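Local coordinates for putative cytoplasmic protein (Salmonella typhimurium LT2, PDB 2Q02) that is of uncharacterised function but binds zinc in a xylose isomerase-like TIM barrel and may be a metal-dependent isomerase, at residues L137-G142 / L195-G200; D170-H175 / E213-L218. All coordinates share one frame; numbering follows the deposited sequence.

Contact 1. Residues L137-G142 / L195-G200; sequences LVEPLG and LVHLSG. With ZN (zinc ion), chain E.
The zinc site at the C-terminal end of a xylose isomerase-like TIM barrel joins Glu139, just past strand 135-138, to His197 on strand 193-198. The two are not sheet neighbours: strand 166-170 runs between them, and Leu137 and Leu195, whose CA atoms are the nearest pair, stand 7.7 Å apart, so the meeting is one of side chains. Glu139 reaches inward with CG anti to its backbone N (chi1 177°) and an extended chain, which carries OE2 to 2.1 Å from the zinc ion. OE1 of Glu139 stays 3.2 Å from the metal, so the carboxylate binds through one oxygen. His197 supplies ND1, also 2.1 Å from the zinc ion, and its NE2 is hydrogen-bonded to Glu37, a second-shell bond that fixes the rotation of the ring and would probably make it a stronger donor to the metal. Carboxylate and imidazole planes are turned 68° apart. Asp170 and Glu245 complete the protein ligands. Deeper in the barrel the same two segments meet through apolar groups alone: the leucine side chains cross at about a right angle, and CD1 of Leu137 rests 3.9 Å from CB and, equally, from CD2 of Leu195.

Contact 2. Residues D170-H175 / E213-L218; sequences DTFHHH and EQRIML. With ZN (zinc ion), chain E.
Arg215 crosses Phe172 at about a right angle, its guanidinium nevertheless almost parallel to the ring, the planes 11° apart, yet it is the aliphatic part of the chain that sits over the aromatic face. CD of Arg215 is 3.6 Å from the centroid of the Phe172 ring and 19° off its normal, a CH-pi contact, while CG of Arg215 stays above the plane but beyond the rim, 3.4 Å from CD2 of Phe172. The guanidinium itself has moved past the ring and has CB of Phe172 over one face. A bend at chi3 (66°) turns the end of the chain in this direction, toward the metal. There NH2 of Arg215 gives a hydrogen bond of 3.1 Å to OD2 of Asp170, part of a salt bridge that also includes OD1 of Asp170 at 3.3 Å. The bond uses the syn lone pair of OD2 but is bent, and the carboxylate stands nearly upright on the guanidinium plane. This is the mouth of the TIM barrel, where strand 166-170 passes directly into helix 171-176 and the loop after strand 193-198 folds over that helix start. Asp170, at the N-cap of that helix, divides its oxygens: OD2 binds the zinc ion at 1.9 Å, and OD1 accepts a weak capping bond of 3.1 Å from Phe172 N. A positive group beside this metal-bound carboxylate would be expected to offset some of its charge. Further bonds to Ser199, Asp212 and Glu245 hold the guanidinium in place. His173 meets it nearly perpendicularly, NE2 lying 3.6 Å from NH1 of Arg215; ND1 of His173 is hydrogen-bonded to Gly142 N, and both NE2 and, weakly, NH1 bond to an unidentified bound molecule.

Both contacts are buried and share one zinc ion, but contact 1 lies nearer the middle of the chain, its centre about 5 Å from the chain centre against about 11 Å for contact 2. Contact 1 spans two barrel strands and combines metal ligation with leucine packing; contact 2 joins a helix start to a loop, and its salt bridge and CH-pi contact depend on one arginine. Their centres are about 9 Å apart. At the metal, OE2 of Glu139 and OD2 of Asp170 approach to 2.7 Å, a closeness of like charges that the shared zinc ion probably offsets. Farther out, the backbones of Gly200 and Ile216 probably hydrogen-bond, O to N 2.8 Å.

Contact 1. Residues L137-G142 / L195-G200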
# COMPACT_ATOMS: atom_id res chain seq x y z
N LEU A 137 8.50 0.77 -3.67
CA LEU A 137 7.20 0.54 -4.27
C LEU A 137 6.57 1.90 -4.65
O LEU A 137 6.25 2.73 -3.76
CB LEU A 137 6.29 -0.24 -3.31
CG LEU A 137 6.59 -1.71 -3.10
CD1 LEU A 137 5.69 -2.27 -2.03
CD2 LEU A 137 6.43 -2.47 -4.42
N VAL A 138 6.42 2.14 -5.95
CA VAL A 138 5.79 3.36 -6.46
C VAL A 138 4.29 3.14 -6.54
O VAL A 138 3.83 2.26 -7.28
CB VAL A 138 6.32 3.71 -7.84
CG1 VAL A 138 5.54 4.86 -8.43
CG2 VAL A 138 7.83 4.03 -7.78
N GLU A 139 3.54 3.93 -5.79
CA GLU A 139 2.07 3.80 -5.77
C GLU A 139 1.43 4.98 -6.48
O GLU A 139 1.35 6.07 -5.91
CB GLU A 139 1.53 3.79 -4.35
CG GLU A 139 0.01 3.75 -4.27
CD GLU A 139 -0.49 3.33 -2.90
OE1 GLU A 139 0.26 3.50 -1.93
OE2 GLU A 139 -1.63 2.83 -2.81
N PRO A 140 0.97 4.78 -7.72
CA PRO A 140 0.14 5.80 -8.35
C PRO A 140 -1.15 6.09 -7.55
O PRO A 140 -1.77 5.18 -6.98
CB PRO A 140 -0.22 5.19 -9.71
CG PRO A 140 0.71 4.07 -9.95
CD PRO A 140 1.23 3.63 -8.60
N LEU A 141 -1.51 7.38 -7.52
CA LEU A 141 -2.74 7.85 -6.89
C LEU A 141 -3.69 8.25 -7.98
O LEU A 141 -3.34 9.02 -8.88
CB LEU A 141 -2.48 9.06 -6.01
CG LEU A 141 -1.35 8.93 -5.00
CD1 LEU A 141 -1.10 10.25 -4.35
CD2 LEU A 141 -1.66 7.87 -3.96
N GLY A 142 -4.92 7.75 -7.90
CA GLY A 142 -5.91 7.95 -8.96
C GLY A 142 -6.60 9.31 -9.00
O GLY A 142 -7.28 9.63 -9.97
N LEU A 195 3.10 -5.15 -5.00
CA LEU A 195 2.13 -5.31 -3.94
C LEU A 195 0.78 -4.81 -4.41
O LEU A 195 0.71 -3.99 -5.32
CB LEU A 195 2.57 -4.52 -2.73
CG LEU A 195 1.72 -4.51 -1.49
CD1 LEU A 195 1.66 -5.87 -0.91
CD2 LEU A 195 2.31 -3.52 -0.47
N VAL A 196 -0.28 -5.33 -3.79
CA VAL A 196 -1.64 -4.84 -4.08
C VAL A 196 -2.31 -4.42 -2.77
O VAL A 196 -2.21 -5.13 -1.77
CB VAL A 196 -2.51 -5.90 -4.81
CG1 VAL A 196 -3.90 -5.39 -5.02
CG2 VAL A 196 -1.86 -6.28 -6.16
N HIS A 197 -2.95 -3.24 -2.81
CA HIS A 197 -3.69 -2.68 -1.70
C HIS A 197 -5.19 -2.79 -2.00
O HIS A 197 -5.66 -2.29 -3.04
CB HIS A 197 -3.34 -1.21 -1.46
CG HIS A 197 -2.11 -0.98 -0.63
ND1 HIS A 197 -1.62 0.28 -0.37
CD2 HIS A 197 -1.26 -1.84 -0.02
CE1 HIS A 197 -0.53 0.19 0.37
NE2 HIS A 197 -0.29 -1.09 0.60
N LEU A 198 -5.92 -3.44 -1.09
CA LEU A 198 -7.34 -3.70 -1.24
C LEU A 198 -8.08 -2.90 -0.17
O LEU A 198 -7.58 -2.69 0.96
CB LEU A 198 -7.66 -5.19 -1.08
CG LEU A 198 -6.99 -6.25 -1.97
CD1 LEU A 198 -7.37 -7.68 -1.51
CD2 LEU A 198 -7.34 -6.04 -3.42
N SER A 199 -9.25 -2.42 -0.57
CA SER A 199 -10.20 -1.77 0.31
C SER A 199 -11.46 -1.62 -0.52
O SER A 199 -11.39 -1.63 -1.76
CB SER A 199 -9.71 -0.41 0.82
OG SER A 199 -10.01 0.63 -0.07
N GLY A 200 -12.59 -1.53 0.17
CA GLY A 200 -13.86 -1.38 -0.49
C GLY A 200 -14.44 -0.01 -0.21
O GLY A 200 -14.07 0.63 0.77
ZN ZN E . -2.51 2.12 -1.01

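Contact 2. Residues D170-H175 / E213-L218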
# COMPACT_ATOMS: atom_id res chain seq x y z
N ASP A 170 -3.09 -0.20 -6.09
CA ASP A 170 -4.11 0.01 -5.09
C ASP A 170 -5.50 0.05 -5.78
O ASP A 170 -5.74 0.89 -6.66
CB ASP A 170 -3.77 1.31 -4.40
CG ASP A 170 -4.63 1.57 -3.23
OD1 ASP A 170 -5.86 1.52 -3.40
OD2 ASP A 170 -4.07 1.85 -2.15
N THR A 171 -6.40 -0.87 -5.42
CA THR A 171 -7.67 -1.02 -6.15
C THR A 171 -8.53 0.26 -6.15
O THR A 171 -9.25 0.51 -7.10
CB THR A 171 -8.53 -2.15 -5.61
OG1 THR A 171 -8.77 -1.93 -4.22
CG2 THR A 171 -7.86 -3.51 -5.84
N PHE A 172 -8.45 1.04 -5.08
CA PHE A 172 -9.12 2.33 -5.01
C PHE A 172 -8.54 3.30 -6.04
O PHE A 172 -9.29 4.01 -6.74
CB PHE A 172 -8.97 2.93 -3.62
CG PHE A 172 -9.42 4.36 -3.50
CD1 PHE A 172 -8.54 5.40 -3.72
CD2 PHE A 172 -10.73 4.66 -3.12
CE1 PHE A 172 -8.97 6.74 -3.57
CE2 PHE A 172 -11.16 5.99 -2.97
CZ PHE A 172 -10.28 7.03 -3.19
N HIS A 173 -7.22 3.35 -6.10
CA HIS A 173 -6.56 4.28 -7.01
C HIS A 173 -6.74 3.87 -8.47
O HIS A 173 -6.90 4.74 -9.33
CB HIS A 173 -5.10 4.54 -6.62
CG HIS A 173 -4.98 5.27 -5.32
ND1 HIS A 173 -5.47 6.55 -5.14
CD2 HIS A 173 -4.48 4.89 -4.12
CE1 HIS A 173 -5.25 6.94 -3.89
NE2 HIS A 173 -4.64 5.95 -3.25
N HIS A 174 -6.78 2.57 -8.73
CA HIS A 174 -7.18 2.07 -10.04
C HIS A 174 -8.61 2.51 -10.39
O HIS A 174 -8.91 2.94 -11.52
CB HIS A 174 -7.10 0.53 -10.07
CG HIS A 174 -7.58 -0.10 -11.34
ND1 HIS A 174 -6.74 -0.39 -12.40
CD2 HIS A 174 -8.82 -0.51 -11.72
CE1 HIS A 174 -7.44 -0.93 -13.38
NE2 HIS A 174 -8.71 -1.01 -13.00
N HIS A 175 -9.52 2.39 -9.42
CA HIS A 175 -10.92 2.72 -9.65
C HIS A 175 -11.10 4.19 -10.00
O HIS A 175 -11.90 4.52 -10.87
CB HIS A 175 -11.75 2.36 -8.43
CG HIS A 175 -13.22 2.58 -8.60
ND1 HIS A 175 -13.91 3.55 -7.90
CD2 HIS A 175 -14.13 1.94 -9.37
CE1 HIS A 175 -15.19 3.49 -8.23
NE2 HIS A 175 -15.35 2.53 -9.12
N GLU A 213 -11.41 8.84 2.91
CA GLU A 213 -12.39 8.72 4.00
C GLU A 213 -13.54 7.69 3.74
O GLU A 213 -14.17 7.21 4.67
CB GLU A 213 -12.97 10.11 4.34
CG GLU A 213 -14.21 10.16 5.22
CD GLU A 213 -14.04 9.46 6.56
OE1 GLU A 213 -12.89 9.35 7.01
OE2 GLU A 213 -15.08 9.03 7.15
N GLN A 214 -13.80 7.38 2.47
CA GLN A 214 -14.84 6.41 2.09
C GLN A 214 -14.31 4.98 2.05
O GLN A 214 -15.07 4.04 1.82
CB GLN A 214 -15.43 6.75 0.71
CG GLN A 214 -16.37 7.95 0.68
CD GLN A 214 -15.64 9.28 0.70
OE1 GLN A 214 -14.86 9.60 -0.19
NE2 GLN A 214 -15.90 10.07 1.71
N ARG A 215 -13.02 4.80 2.26
CA ARG A 215 -12.41 3.50 2.07
C ARG A 215 -12.55 2.67 3.34
O ARG A 215 -11.91 2.96 4.36
CB ARG A 215 -10.94 3.63 1.66
CG ARG A 215 -10.75 4.17 0.25
CD ARG A 215 -9.34 4.52 -0.01
NE ARG A 215 -8.49 3.34 -0.00
CZ ARG A 215 -7.18 3.35 -0.24
NH1 ARG A 215 -6.54 4.49 -0.52
NH2 ARG A 215 -6.51 2.21 -0.20
N ILE A 216 -13.40 1.65 3.24
CA ILE A 216 -13.63 0.71 4.33
C ILE A 216 -13.12 -0.69 3.91
O ILE A 216 -12.08 -0.80 3.28
CB ILE A 216 -15.11 0.74 4.78
CG1 ILE A 216 -16.08 0.31 3.66
CG2 ILE A 216 -15.45 2.13 5.24
CD1 ILE A 216 -17.55 0.40 4.06
N MSE A 217 -13.81 -1.75 4.29
CA MSE A 217 -13.40 -3.09 3.93
C MSE A 217 -14.36 -3.70 2.88
O MSE A 217 -15.28 -3.02 2.39
CB MSE A 217 -13.25 -3.93 5.21
CG MSE A 217 -12.03 -3.49 6.03
SE MSE A 217 -10.29 -4.14 5.24
CE MSE A 217 -10.44 -5.97 5.87
N LEU A 218 -14.10 -4.95 2.50
CA LEU A 218 -14.79 -5.55 1.36
C LEU A 218 -16.15 -6.08 1.76
O LEU A 218 -16.26 -6.79 2.74
CB LEU A 218 -13.94 -6.67 0.73
CG LEU A 218 -12.56 -6.19 0.22
CD1 LEU A 218 -11.79 -7.32 -0.51
CD2 LEU A 218 -12.71 -4.97 -0.68
ZN ZN E . -2.51 2.12 -1.01